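Local coordinates for Mono(ADP-ribosyl)transferase SpvB (Salmonella typhimurium, PDB 2GWL), which transfers ADP-ribose from NAD+ to arginine on target proteins, probably host actin whose polymerization it blocks, this chain being the C-terminal catalytic domain of the toxin, at residues K106-T111 with E147-P152; E65-L70 with R134-V139; V77-L82 with D114-N119. All coordinates share one frame; numbering follows the deposited sequence.

Interaction 1 (K106-T111 with E147-P152); sequences KAFMST and EMLFPP. With NAI (1,4-dihydronicotinamide adenine dinucleotide), chain B.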
loop_
_atom_site.group_PDB
_atom_site.type_symbol
_atom_site.label_atom_id
_atom_site.label_comp_id
_atom_site.label_asym_id
_atom_site.label_seq_id
_atom_site.Cartn_x
_atom_site.Cartn_y
_atom_site.Cartn_z
ATOM N N LYS A 106 6.808 -1.776 -4.932
ATOM C CA LYS A 106 6.434 -2.752 -5.917
ATOM C C LYS A 106 5.035 -3.325 -5.740
ATOM O O LYS A 106 4.494 -3.894 -6.695
ATOM C CB LYS A 106 7.473 -3.849 -5.919
ATOM C CG LYS A 106 8.881 -3.367 -6.224
ATOM C CD LYS A 106 9.836 -4.542 -6.179
ATOM C CE LYS A 106 11.236 -4.287 -6.855
ATOM N NZ LYS A 106 11.752 -5.655 -7.328
ATOM N N ALA A 107 4.476 -3.244 -4.526
ATOM C CA ALA A 107 3.167 -3.840 -4.259
ATOM C C ALA A 107 2.126 -2.806 -4.568
ATOM O O ALA A 107 2.478 -1.683 -4.897
ATOM C CB ALA A 107 3.120 -4.248 -2.815
ATOM N N PHE A 108 0.869 -3.145 -4.369
ATOM C CA PHE A 108 -0.167 -2.143 -4.314
ATOM C C PHE A 108 0.082 -1.412 -2.968
ATOM O O PHE A 108 0.458 -2.051 -1.980
ATOM C CB PHE A 108 -1.531 -2.797 -4.304
ATOM C CG PHE A 108 -1.973 -3.370 -5.661
ATOM C CD1 PHE A 108 -2.860 -2.657 -6.437
ATOM C CD2 PHE A 108 -1.582 -4.616 -6.051
ATOM C CE1 PHE A 108 -3.302 -3.159 -7.657
ATOM C CE2 PHE A 108 -2.017 -5.131 -7.301
ATOM C CZ PHE A 108 -2.882 -4.394 -8.060
ATOM N N MET A 109 -0.120 -0.098 -2.949
ATOM C CA MET A 109 0.128 0.713 -1.730
ATOM C C MET A 109 -1.161 1.251 -1.145
ATOM O O MET A 109 -1.905 2.035 -1.764
ATOM C CB MET A 109 1.133 1.815 -2.043
ATOM C CG MET A 109 1.581 2.650 -0.766
ATOM S SD MET A 109 2.661 3.923 -1.277
ATOM C CE MET A 109 1.571 5.209 -1.975
ATOM N N SER A 110 -1.466 0.754 0.060
ATOM C CA SER A 110 -2.633 1.138 0.815
ATOM C C SER A 110 -2.368 2.401 1.700
ATOM O O SER A 110 -1.396 2.436 2.465
ATOM C CB SER A 110 -3.061 -0.039 1.671
ATOM O OG SER A 110 -4.266 0.265 2.290
ATOM N N THR A 111 -3.193 3.414 1.534
ATOM C CA THR A 111 -3.056 4.648 2.287
ATOM C C THR A 111 -4.460 5.036 2.786
ATOM O O THR A 111 -5.468 4.474 2.388
ATOM C CB THR A 111 -2.491 5.791 1.438
ATOM O OG1 THR A 111 -3.454 6.246 0.510
ATOM C CG2 THR A 111 -1.219 5.468 0.714
ATOM N N GLU A 147 -9.971 4.399 2.322
ATOM C CA GLU A 147 -8.726 3.852 1.759
ATOM C C GLU A 147 -8.496 4.357 0.341
ATOM O O GLU A 147 -9.322 4.186 -0.558
ATOM C CB GLU A 147 -8.706 2.320 1.788
ATOM C CG GLU A 147 -7.451 1.726 1.150
ATOM C CD GLU A 147 -7.260 0.246 1.346
ATOM O OE1 GLU A 147 -8.117 -0.407 1.938
ATOM O OE2 GLU A 147 -6.246 -0.259 0.869
ATOM N N MET A 148 -7.356 4.985 0.145
ATOM C CA MET A 148 -6.865 5.295 -1.175
ATOM C C MET A 148 -5.784 4.247 -1.512
ATOM O O MET A 148 -4.757 4.156 -0.857
ATOM C CB MET A 148 -6.281 6.698 -1.259
ATOM C CG MET A 148 -5.798 6.989 -2.655
ATOM S SD MET A 148 -5.359 8.636 -3.023
ATOM C CE MET A 148 -6.870 9.518 -3.252
ATOM N N LEU A 149 -6.033 3.446 -2.543
ATOM C CA LEU A 149 -5.085 2.434 -2.989
ATOM C C LEU A 149 -4.361 2.888 -4.247
ATOM O O LEU A 149 -4.937 3.504 -5.132
ATOM C CB LEU A 149 -5.833 1.114 -3.271
ATOM C CG LEU A 149 -5.044 -0.208 -3.499
ATOM C CD1 LEU A 149 -4.293 -0.801 -2.245
ATOM C CD2 LEU A 149 -6.009 -1.277 -4.014
ATOM N N PHE A 150 -3.091 2.513 -4.336
ATOM C CA PHE A 150 -2.262 2.801 -5.474
ATOM C C PHE A 150 -1.841 1.473 -6.107
ATOM O O PHE A 150 -1.576 0.501 -5.402
ATOM C CB PHE A 150 -0.995 3.588 -5.116
ATOM C CG PHE A 150 -1.266 5.017 -4.587
ATOM C CD1 PHE A 150 -0.951 6.128 -5.343
ATOM C CD2 PHE A 150 -1.888 5.183 -3.362
ATOM C CE1 PHE A 150 -1.230 7.435 -4.859
ATOM C CE2 PHE A 150 -2.142 6.493 -2.823
ATOM C CZ PHE A 150 -1.854 7.588 -3.566
ATOM N N PRO A 151 -1.698 1.465 -7.428
ATOM C CA PRO A 151 -1.249 0.273 -8.150
ATOM C C PRO A 151 0.226 0.024 -7.939
ATOM O O PRO A 151 0.947 0.859 -7.358
ATOM C CB PRO A 151 -1.540 0.623 -9.642
ATOM C CG PRO A 151 -1.361 2.037 -9.730
ATOM C CD PRO A 151 -1.908 2.585 -8.355
ATOM N N PRO A 152 0.704 -1.143 -8.363
ATOM C CA PRO A 152 2.115 -1.381 -8.235
ATOM C C PRO A 152 3.020 -0.329 -8.853
ATOM O O PRO A 152 2.717 0.306 -9.865
ATOM C CB PRO A 152 2.289 -2.743 -8.919
ATOM C CG PRO A 152 0.965 -3.394 -8.747
ATOM C CD PRO A 152 0.002 -2.300 -8.968
HETATM P PA NAI B . 1.118 -3.948 3.337
HETATM O O1A NAI B . 0.905 -2.874 2.348
HETATM O O2A NAI B . 1.266 -5.290 2.713
HETATM O O5B NAI B . 2.232 -3.486 4.419
HETATM C C5B NAI B . 3.371 -4.256 4.514
HETATM C C4B NAI B . 4.017 -4.251 5.882
HETATM O O4B NAI B . 5.032 -5.114 5.452
HETATM C C3B NAI B . 4.699 -2.986 6.462
HETATM O O3B NAI B . 4.175 -2.505 7.707
HETATM C C2B NAI B . 6.158 -3.422 6.606
HETATM O O2B NAI B . 6.451 -3.822 7.938
HETATM C C1B NAI B . 6.322 -4.656 5.710
HETATM N N9A NAI B . 7.043 -4.404 4.457
HETATM C C8A NAI B . 7.901 -5.317 3.897
HETATM N N7A NAI B . 8.456 -4.781 2.791
HETATM C C5A NAI B . 7.922 -3.542 2.657
HETATM C C6A NAI B . 8.152 -2.611 1.694
HETATM N N6A NAI B . 9.136 -2.892 0.823
HETATM N N1A NAI B . 7.481 -1.419 1.769
HETATM C C2A NAI B . 6.601 -1.135 2.792
HETATM N N3A NAI B . 6.373 -2.077 3.761
HETATM C C4A NAI B . 7.041 -3.267 3.696
HETATM O O3 NAI B . -0.161 -3.970 4.325
HETATM P PN NAI B . -1.016 -2.685 4.780
HETATM O O1N NAI B . -0.909 -1.483 3.890
HETATM O O2N NAI B . -0.686 -2.560 6.215
HETATM O O5D NAI B . -2.552 -3.135 4.623
HETATM C C5D NAI B . -3.138 -4.014 5.560
HETATM C C4D NAI B . -4.596 -3.591 5.747
HETATM O O4D NAI B . -4.664 -2.246 6.191
HETATM C C3D NAI B . -5.376 -3.676 4.439
HETATM O O3D NAI B . -6.560 -4.406 4.680
HETATM C C2D NAI B . -5.687 -2.238 4.106
HETATM O O2D NAI B . -6.990 -2.243 3.601
HETATM C C1D NAI B . -5.594 -1.505 5.452
HETATM N N1N NAI B . -5.093 -0.111 5.380
HETATM C C2N NAI B . -3.749 0.111 5.562
HETATM C C3N NAI B . -3.239 1.403 5.479
HETATM C C7N NAI B . -1.885 1.718 6.121
HETATM O O7N NAI B . -1.739 2.983 6.680
HETATM N N7N NAI B . -0.859 0.843 6.206
HETATM C C4N NAI B . -4.140 2.448 5.204
HETATM C C5N NAI B . -5.499 2.209 5.011
HETATM C C6N NAI B . -5.979 0.919 5.116
HETATM O O HOH W 1 2.863 1.083 -5.286
#
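Met148 O takes two donors from one residue, Thr111: the backbone N at 3.0 Å and the hydroxyl OG1 at 2.8 Å, which reach the carbonyl from opposite faces of its plane. A chi1 of 72° sets OG1 between its own backbone N and carbonyl carbon, where it can turn back to the neighbouring strand while CG2 packs against the Phe150 ring. Threonine suits the place because it serves both purposes at once. Met148 N returns a bond to Thr111 O, and Met109 and Phe150 form the other hydrogen-bonded pair, so that strands 109-111 and 148-150 run antiparallel in a small three-stranded sheet. On the face with Met109, the methyl CE lies over the Phe150 ring, 3.9 Å from CE to the ring centroid, a CH-pi contact off the centre of the face; OG1 of Thr111 meets the edge of the same ring. Beyond the strand, Pro152 CD stands almost centrally over the Phe108 ring, 3.6 Å from CD to the centroid; on the side of Leu149, Phe108 also packs on Ile60 and Ile63 of helix 49-68. A water lies between Ala107 O and Pro151 O, 2.8 Å from each.

Ser110 points to the face opposite Met109, toward the dinucleotide, where Glu147 reaches in from just before the strand. With chi1 at -174°, Ser110 OG is carried away from its own N and out to Glu147 OE2, a very short bond of 2.5 Å, while OE1 accepts from the ribose hydroxyl O2D of the bound dinucleotide at 2.7 Å. Ser110 begins the Ser-Thr-Ser motif and Glu147 is the last residue of the ExE motif of arginine-specific ADP-ribosyltransferases; both are predicted active-site residues. Each carboxylate oxygen thus has its own partner, and Ser110 probably fixes the rotation of the group that holds the nicotinamide ribose.

Interaction 2 (E65-L70 with R134-V139); sequences EGLSSL and RILGDV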
loop_
_atom_site.group_PDB
_atom_site.type_symbol
_atom_site.label_atom_id
_atom_site.label_comp_id
_atom_site.label_asym_id
_atom_site.label_seq_id
_atom_site.Cartn_x
_atom_site.Cartn_y
_atom_site.Cartn_z
ATOM N N GLU A 65 -6.557 -2.524 -13.282
ATOM C CA GLU A 65 -7.493 -1.890 -14.183
ATOM C C GLU A 65 -8.801 -1.532 -13.472
ATOM O O GLU A 65 -9.350 -0.449 -13.673
ATOM C CB GLU A 65 -7.793 -2.868 -15.342
ATOM C CG GLU A 65 -8.806 -2.393 -16.358
ATOM C CD GLU A 65 -8.455 -1.082 -16.985
ATOM O OE1 GLU A 65 -7.218 -0.751 -17.014
ATOM O OE2 GLU A 65 -9.418 -0.355 -17.384
ATOM N N GLY A 66 -9.274 -2.414 -12.596
ATOM C CA GLY A 66 -10.433 -2.078 -11.812
ATOM C C GLY A 66 -10.199 -0.846 -10.938
ATOM O O GLY A 66 -11.029 0.047 -10.894
ATOM N N LEU A 67 -9.027 -0.786 -10.331
ATOM C CA LEU A 67 -8.628 0.382 -9.529
ATOM C C LEU A 67 -8.640 1.650 -10.378
ATOM O O LEU A 67 -9.257 2.687 -9.987
ATOM C CB LEU A 67 -7.303 0.115 -8.841
ATOM C CG LEU A 67 -6.764 1.275 -7.947
ATOM C CD1 LEU A 67 -7.618 1.437 -6.732
ATOM C CD2 LEU A 67 -5.406 0.890 -7.616
ATOM N N SER A 68 -8.006 1.579 -11.546
ATOM C CA SER A 68 -7.855 2.707 -12.466
ATOM C C SER A 68 -9.200 3.285 -12.930
ATOM O O SER A 68 -9.328 4.489 -13.225
ATOM C CB SER A 68 -7.116 2.197 -13.714
ATOM O OG SER A 68 -6.676 3.286 -14.484
ATOM N N SER A 69 -10.191 2.408 -12.968
ATOM C CA SER A 69 -11.512 2.746 -13.432
ATOM C C SER A 69 -12.324 3.520 -12.414
ATOM O O SER A 69 -13.350 4.074 -12.776
ATOM C CB SER A 69 -12.246 1.467 -13.877
ATOM O OG SER A 69 -12.811 0.738 -12.799
ATOM N N LEU A 70 -11.870 3.577 -11.151
ATOM C CA LEU A 70 -12.587 4.305 -10.104
ATOM C C LEU A 70 -12.409 5.810 -10.232
ATOM O O LEU A 70 -11.413 6.261 -10.784
ATOM C CB LEU A 70 -12.111 3.890 -8.732
ATOM C CG LEU A 70 -12.265 2.411 -8.428
ATOM C CD1 LEU A 70 -11.871 2.183 -6.996
ATOM C CD2 LEU A 70 -13.660 1.905 -8.710
ATOM N N ARG A 134 -6.505 5.824 -5.860
ATOM C CA ARG A 134 -7.952 5.891 -5.979
ATOM C C ARG A 134 -8.620 5.485 -4.711
ATOM O O ARG A 134 -8.282 4.483 -4.117
ATOM C CB ARG A 134 -8.531 4.997 -7.134
ATOM C CG ARG A 134 -8.066 5.311 -8.501
ATOM C CD ARG A 134 -8.701 6.580 -9.035
ATOM N NE ARG A 134 -8.236 6.803 -10.393
ATOM C CZ ARG A 134 -7.149 7.495 -10.745
ATOM N NH1 ARG A 134 -6.384 8.087 -9.845
ATOM N NH2 ARG A 134 -6.833 7.616 -12.030
ATOM N N ILE A 135 -9.601 6.274 -4.300
ATOM C CA ILE A 135 -10.452 5.952 -3.159
ATOM C C ILE A 135 -11.300 4.713 -3.438
ATOM O O ILE A 135 -12.020 4.662 -4.443
ATOM C CB ILE A 135 -11.398 7.146 -2.820
ATOM C CG1 ILE A 135 -10.588 8.374 -2.320
ATOM C CG2 ILE A 135 -12.447 6.741 -1.780
ATOM C CD1 ILE A 135 -9.907 8.179 -1.004
ATOM N N LEU A 136 -11.271 3.718 -2.560
ATOM C CA LEU A 136 -12.004 2.458 -2.860
ATOM C C LEU A 136 -13.469 2.548 -2.633
ATOM O O LEU A 136 -14.249 1.968 -3.383
ATOM C CB LEU A 136 -11.488 1.283 -2.033
ATOM C CG LEU A 136 -10.042 0.898 -2.306
ATOM C CD1 LEU A 136 -9.655 -0.271 -1.459
ATOM C CD2 LEU A 136 -9.835 0.541 -3.808
ATOM N N GLY A 137 -13.878 3.242 -1.584
ATOM C CA GLY A 137 -15.296 3.371 -1.278
ATOM C C GLY A 137 -15.918 1.990 -1.087
ATOM O O GLY A 137 -15.342 1.128 -0.400
ATOM N N ASP A 138 -17.086 1.796 -1.675
ATOM C CA ASP A 138 -17.815 0.537 -1.527
ATOM C C ASP A 138 -17.207 -0.659 -2.289
ATOM O O ASP A 138 -17.654 -1.777 -2.115
ATOM C CB ASP A 138 -19.290 0.714 -1.894
ATOM C CG ASP A 138 -20.102 1.297 -0.745
ATOM O OD1 ASP A 138 -19.499 1.954 0.151
ATOM O OD2 ASP A 138 -21.337 1.105 -0.737
ATOM N N VAL A 139 -16.182 -0.436 -3.096
ATOM C CA VAL A 139 -15.399 -1.554 -3.614
ATOM C C VAL A 139 -14.594 -2.225 -2.478
ATOM O O VAL A 139 -14.252 -3.403 -2.580
ATOM C CB VAL A 139 -14.452 -1.100 -4.705
ATOM C CG1 VAL A 139 -13.527 -2.232 -5.084
ATOM C CG2 VAL A 139 -15.248 -0.697 -5.923
#
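Leu67, near the C-terminal end of helix 49-68, reaches across to Arg134 and Leu136. Its CG is anti to the backbone N (chi1 -180°), which carries CD1 to 3.7 Å from Arg134 CB and 3.8 Å from Leu136 CD2. A leucine fits this place: its branched end covers the aliphatic root of the arginine and a second leucine together. Leu67 O, already taken by the backbone N of Leu70, also lies beside Arg134 CG. One residue on, Ser68 is at the margin, with its carbonyl near the edge of the guanidinium.

Ser69 leaves the contact and turns back on its own segment, where OG bonds to Gly66 O at 2.7 Å. Leu70 then points its side chain at the partner. Its CD1 sits 3.6 Å from Ile135 O and also touches Leu136 CD2, whereas CD2 meets Val139 CG2 at 4.1 Å, so the two methyls part to different neighbours. On the other side, Leu70 O comes within 3.2 Å of both CD and NE of Arg134.

Arg134 folds at chi2 (-74°), which lays its methylene groups along the carbonyls of Leu67 and Leu70. Farther out, its NH1 is hydrogen-bonded to His131 O. Helix 49-68 is therefore joined to an outer strand of the small sheet, 134-135, and to the turn after it, by leucine methyls and by the aliphatic chain of an arginine. Arginine is apt at such a margin, since apolar methylenes can pack on leucines while the charged end probably gains from the carbonyl oxygens around it.

Interaction 3 (V77-L82 with D114-N119); sequences VVYRGL and DKAWIN. With NAI (1,4-dihydronicotinamide adenine dinucleotide), chain B.
Tyr79 turns its CG anti to the carbonyl carbon (chi1 -42°), a rotation that leaves CB on Ala116 CB at 3.7 Å and lays the ring obliquely over the backbone of Asp114 and Lys115. In the ADP-ribosyltransferase fold, strand 77-82 is an outermost strand of the five-stranded sheet and bears the arginine of the R-S-E signature, here Arg80. The loop 114-119 runs roughly along it. Between these two segments there is no hydrogen bond, so the fit rests on shape: alanine is small enough to let the tyrosine close in, and Asn119 rests its CB and amide carbon against Leu82 O, with CG 3.2 Å from that oxygen.

At Gly81 the loop backbone presses on the strand where a side chain would stand. Trp117 O lies 3.4 Å from Gly81 CA as a CA-H...O contact, on the side where a beta carbon would have to go, and only glycine leaves that room. Trp117 itself swings its indole away from the strand, and Lys115 CD covers part of one face of it.

Arg80 points away from the loop, to the dinucleotide. Extended from CG to NE, it sends NH1 to phosphate oxygen O1N at 2.6 Å and NH2 to O1A at 3.0 Å, so its two terminal nitrogens hold both phosphates of the pyrophosphate. Leu82 CD2 lies against one face of that guanidinium. Next to it Gly81 binds the nicotinamide carboxamide through the edge of its backbone: Gly81 N donates to O7N at 3.0 Å, and the amide N7N returns a nearly straight bond (171°) to Gly81 O at 3.2 Å.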
loop_
_atom_site.group_PDB
_atom_site.type_symbol
_atom_site.label_atom_id
_atom_site.label_comp_id
_atom_site.label_asym_id
_atom_site.label_seq_id
_atom_site.Cartn_x
_atom_site.Cartn_y
_atom_site.Cartn_z
ATOM N N VAL A 77 -2.921 14.847 0.083
ATOM C CA VAL A 77 -2.064 14.154 0.976
ATOM C C VAL A 77 -2.796 12.930 1.486
ATOM O O VAL A 77 -4.005 12.961 1.646
ATOM C CB VAL A 77 -1.641 15.102 2.192
ATOM C CG1 VAL A 77 -2.831 15.399 3.050
ATOM C CG2 VAL A 77 -0.589 14.460 3.026
ATOM N N VAL A 78 -2.054 11.871 1.775
ATOM C CA VAL A 78 -2.618 10.666 2.394
ATOM C C VAL A 78 -1.630 10.172 3.377
ATOM O O VAL A 78 -0.457 10.617 3.390
ATOM C CB VAL A 78 -2.900 9.547 1.335
ATOM C CG1 VAL A 78 -4.000 9.977 0.475
ATOM C CG2 VAL A 78 -1.652 9.258 0.545
ATOM N N TYR A 79 -2.068 9.236 4.180
ATOM C CA TYR A 79 -1.250 8.717 5.299
ATOM C C TYR A 79 -1.137 7.227 5.269
ATOM O O TYR A 79 -2.062 6.513 4.815
ATOM C CB TYR A 79 -1.812 9.147 6.679
ATOM C CG TYR A 79 -2.234 10.558 6.659
ATOM C CD1 TYR A 79 -1.290 11.592 6.736
ATOM C CD2 TYR A 79 -3.572 10.892 6.523
ATOM C CE1 TYR A 79 -1.684 12.942 6.691
ATOM C CE2 TYR A 79 -3.978 12.231 6.459
ATOM C CZ TYR A 79 -3.011 13.236 6.568
ATOM O OH TYR A 79 -3.404 14.532 6.508
ATOM N N ARG A 80 0.008 6.754 5.753
ATOM C CA ARG A 80 0.289 5.320 5.864
ATOM C C ARG A 80 1.202 5.026 7.056
ATOM O O ARG A 80 2.242 5.649 7.212
ATOM C CB ARG A 80 0.913 4.896 4.540
ATOM C CG ARG A 80 1.252 3.432 4.376
ATOM C CD ARG A 80 1.585 3.217 2.887
ATOM N NE ARG A 80 2.279 1.946 2.598
ATOM C CZ ARG A 80 1.778 0.710 2.746
ATOM N NH1 ARG A 80 0.548 0.497 3.187
ATOM N NH2 ARG A 80 2.541 -0.346 2.434
ATOM N N GLY A 81 0.805 4.099 7.893
ATOM C CA GLY A 81 1.575 3.705 9.081
ATOM C C GLY A 81 2.336 2.473 8.656
ATOM O O GLY A 81 1.750 1.554 7.978
ATOM N N LEU A 82 3.607 2.390 9.025
ATOM C CA LEU A 82 4.440 1.200 8.668
ATOM C C LEU A 82 5.185 0.785 9.916
ATOM O O LEU A 82 5.576 1.622 10.759
ATOM C CB LEU A 82 5.501 1.477 7.556
ATOM C CG LEU A 82 5.153 1.872 6.101
ATOM C CD1 LEU A 82 6.413 2.041 5.260
ATOM C CD2 LEU A 82 4.213 0.892 5.409
ATOM N N ASP A 114 -7.711 10.008 5.503
ATOM C CA ASP A 114 -8.414 10.583 6.628
ATOM C C ASP A 114 -7.508 10.572 7.839
ATOM O O ASP A 114 -7.439 11.563 8.557
ATOM C CB ASP A 114 -9.631 9.743 7.009
ATOM C CG ASP A 114 -10.837 9.994 6.132
ATOM O OD1 ASP A 114 -10.786 10.918 5.281
ATOM O OD2 ASP A 114 -11.825 9.234 6.319
ATOM N N LYS A 115 -6.832 9.462 8.073
ATOM C CA LYS A 115 -6.045 9.349 9.294
ATOM C C LYS A 115 -4.894 8.412 9.111
ATOM O O LYS A 115 -4.889 7.558 8.204
ATOM C CB LYS A 115 -6.938 8.827 10.393
ATOM C CG LYS A 115 -7.264 7.346 10.219
ATOM C CD LYS A 115 -8.463 6.883 11.084
ATOM C CE LYS A 115 -9.646 7.865 11.094
ATOM N NZ LYS A 115 -10.886 7.242 11.704
ATOM N N ALA A 116 -3.899 8.571 9.982
ATOM C CA ALA A 116 -2.800 7.656 10.042
ATOM C C ALA A 116 -3.000 6.670 11.141
ATOM O O ALA A 116 -3.245 7.033 12.293
ATOM C CB ALA A 116 -1.518 8.436 10.325
ATOM N N TRP A 117 -2.805 5.420 10.791
ATOM C CA TRP A 117 -2.781 4.352 11.726
ATOM C C TRP A 117 -1.413 4.317 12.444
ATOM O O TRP A 117 -0.370 4.254 11.803
ATOM C CB TRP A 117 -3.079 3.091 10.945
ATOM C CG TRP A 117 -4.561 3.154 10.488
ATOM C CD1 TRP A 117 -5.048 3.666 9.313
ATOM C CD2 TRP A 117 -5.699 2.809 11.278
ATOM N NE1 TRP A 117 -6.428 3.594 9.295
ATOM C CE2 TRP A 117 -6.849 3.061 10.489
ATOM C CE3 TRP A 117 -5.862 2.238 12.548
ATOM C CZ2 TRP A 117 -8.130 2.784 10.942
ATOM C CZ3 TRP A 117 -7.134 1.957 12.982
ATOM C CH2 TRP A 117 -8.254 2.237 12.191
ATOM N N ILE A 118 -1.433 4.451 13.762
ATOM C CA ILE A 118 -0.208 4.581 14.524
ATOM C C ILE A 118 0.675 3.347 14.390
ATOM O O ILE A 118 0.192 2.179 14.553
ATOM C CB ILE A 118 -0.483 4.850 16.013
ATOM C CG1 ILE A 118 -1.126 6.238 16.168
ATOM C CG2 ILE A 118 0.799 4.729 16.822
ATOM C CD1 ILE A 118 -1.721 6.444 17.515
ATOM N N ASN A 119 1.947 3.588 14.081
ATOM C CA ASN A 119 2.943 2.510 14.033
ATOM C C ASN A 119 4.321 3.171 14.257
ATOM O O ASN A 119 4.345 4.408 14.421
ATOM C CB ASN A 119 2.880 1.875 12.632
ATOM C CG ASN A 119 3.231 0.454 12.653
ATOM O OD1 ASN A 119 4.160 0.021 13.406
ATOM N ND2 ASN A 119 2.453 -0.348 11.884
HETATM P PA NAI B . 1.118 -3.948 3.337
HETATM O O1A NAI B . 0.905 -2.874 2.348
HETATM O O2A NAI B . 1.266 -5.290 2.713
HETATM O O5B NAI B . 2.232 -3.486 4.419
HETATM C C5B NAI B . 3.371 -4.256 4.514
HETATM C C4B NAI B . 4.017 -4.251 5.882
HETATM O O4B NAI B . 5.032 -5.114 5.452
HETATM C C3B NAI B . 4.699 -2.986 6.462
HETATM O O3B NAI B . 4.175 -2.505 7.707
HETATM C C2B NAI B . 6.158 -3.422 6.606
HETATM O O2B NAI B . 6.451 -3.822 7.938
HETATM C C1B NAI B . 6.322 -4.656 5.710
HETATM N N9A NAI B . 7.043 -4.404 4.457
HETATM C C8A NAI B . 7.901 -5.317 3.897
HETATM N N7A NAI B . 8.456 -4.781 2.791
HETATM C C5A NAI B . 7.922 -3.542 2.657
HETATM C C6A NAI B . 8.152 -2.611 1.694
HETATM N N6A NAI B . 9.136 -2.892 0.823
HETATM N N1A NAI B . 7.481 -1.419 1.769
HETATM C C2A NAI B . 6.601 -1.135 2.792
HETATM N N3A NAI B . 6.373 -2.077 3.761
HETATM C C4A NAI B . 7.041 -3.267 3.696
HETATM O O3 NAI B . -0.161 -3.970 4.325
HETATM P PN NAI B . -1.016 -2.685 4.780
HETATM O O1N NAI B . -0.909 -1.483 3.890
HETATM O O2N NAI B . -0.686 -2.560 6.215
HETATM O O5D NAI B . -2.552 -3.135 4.623
HETATM C C5D NAI B . -3.138 -4.014 5.560
HETATM C C4D NAI B . -4.596 -3.591 5.747
HETATM O O4D NAI B . -4.664 -2.246 6.191
HETATM C C3D NAI B . -5.376 -3.676 4.439
HETATM O O3D NAI B . -6.560 -4.406 4.680
HETATM C C2D NAI B . -5.687 -2.238 4.106
HETATM O O2D NAI B . -6.990 -2.243 3.601
HETATM C C1D NAI B . -5.594 -1.505 5.452
HETATM N N1N NAI B . -5.093 -0.111 5.380
HETATM C C2N NAI B . -3.749 0.111 5.562
HETATM C C3N NAI B . -3.239 1.403 5.479
HETATM C C7N NAI B . -1.885 1.718 6.121
HETATM O O7N NAI B . -1.739 2.983 6.680
HETATM N N7N NAI B . -0.859 0.843 6.206
HETATM C C4N NAI B . -4.140 2.448 5.204
HETATM C C5N NAI B . -5.499 2.209 5.011
HETATM C C6N NAI B . -5.979 0.919 5.116
#

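Interactions 1 and 3 meet at the dinucleotide: 106-111 with 147-152 brings Ser110 and Glu147 to its nicotinamide ribose, while 77-82 supplies Arg80 and Gly81. They are tied directly, since Ser110 O lies 2.8 Å from Arg80 NH1, a probable hydrogen bond between two of the predicted active-site residues; the third, Glu147, is bonded to Ser110 OG. Interaction 2 stands behind interaction 1. Strand 134-135 is the next neighbour of 148-150, with Leu149 O 2.9 Å from Arg134 N and Glu147 O 2.8 Å from Leu136 N. The Leu136 side chain is about 4 Å from that of Glu147 and about 6 Å from the ligand (nearest atoms). Interactions 2 and 3 do not touch; their centres are about 19 Å apart.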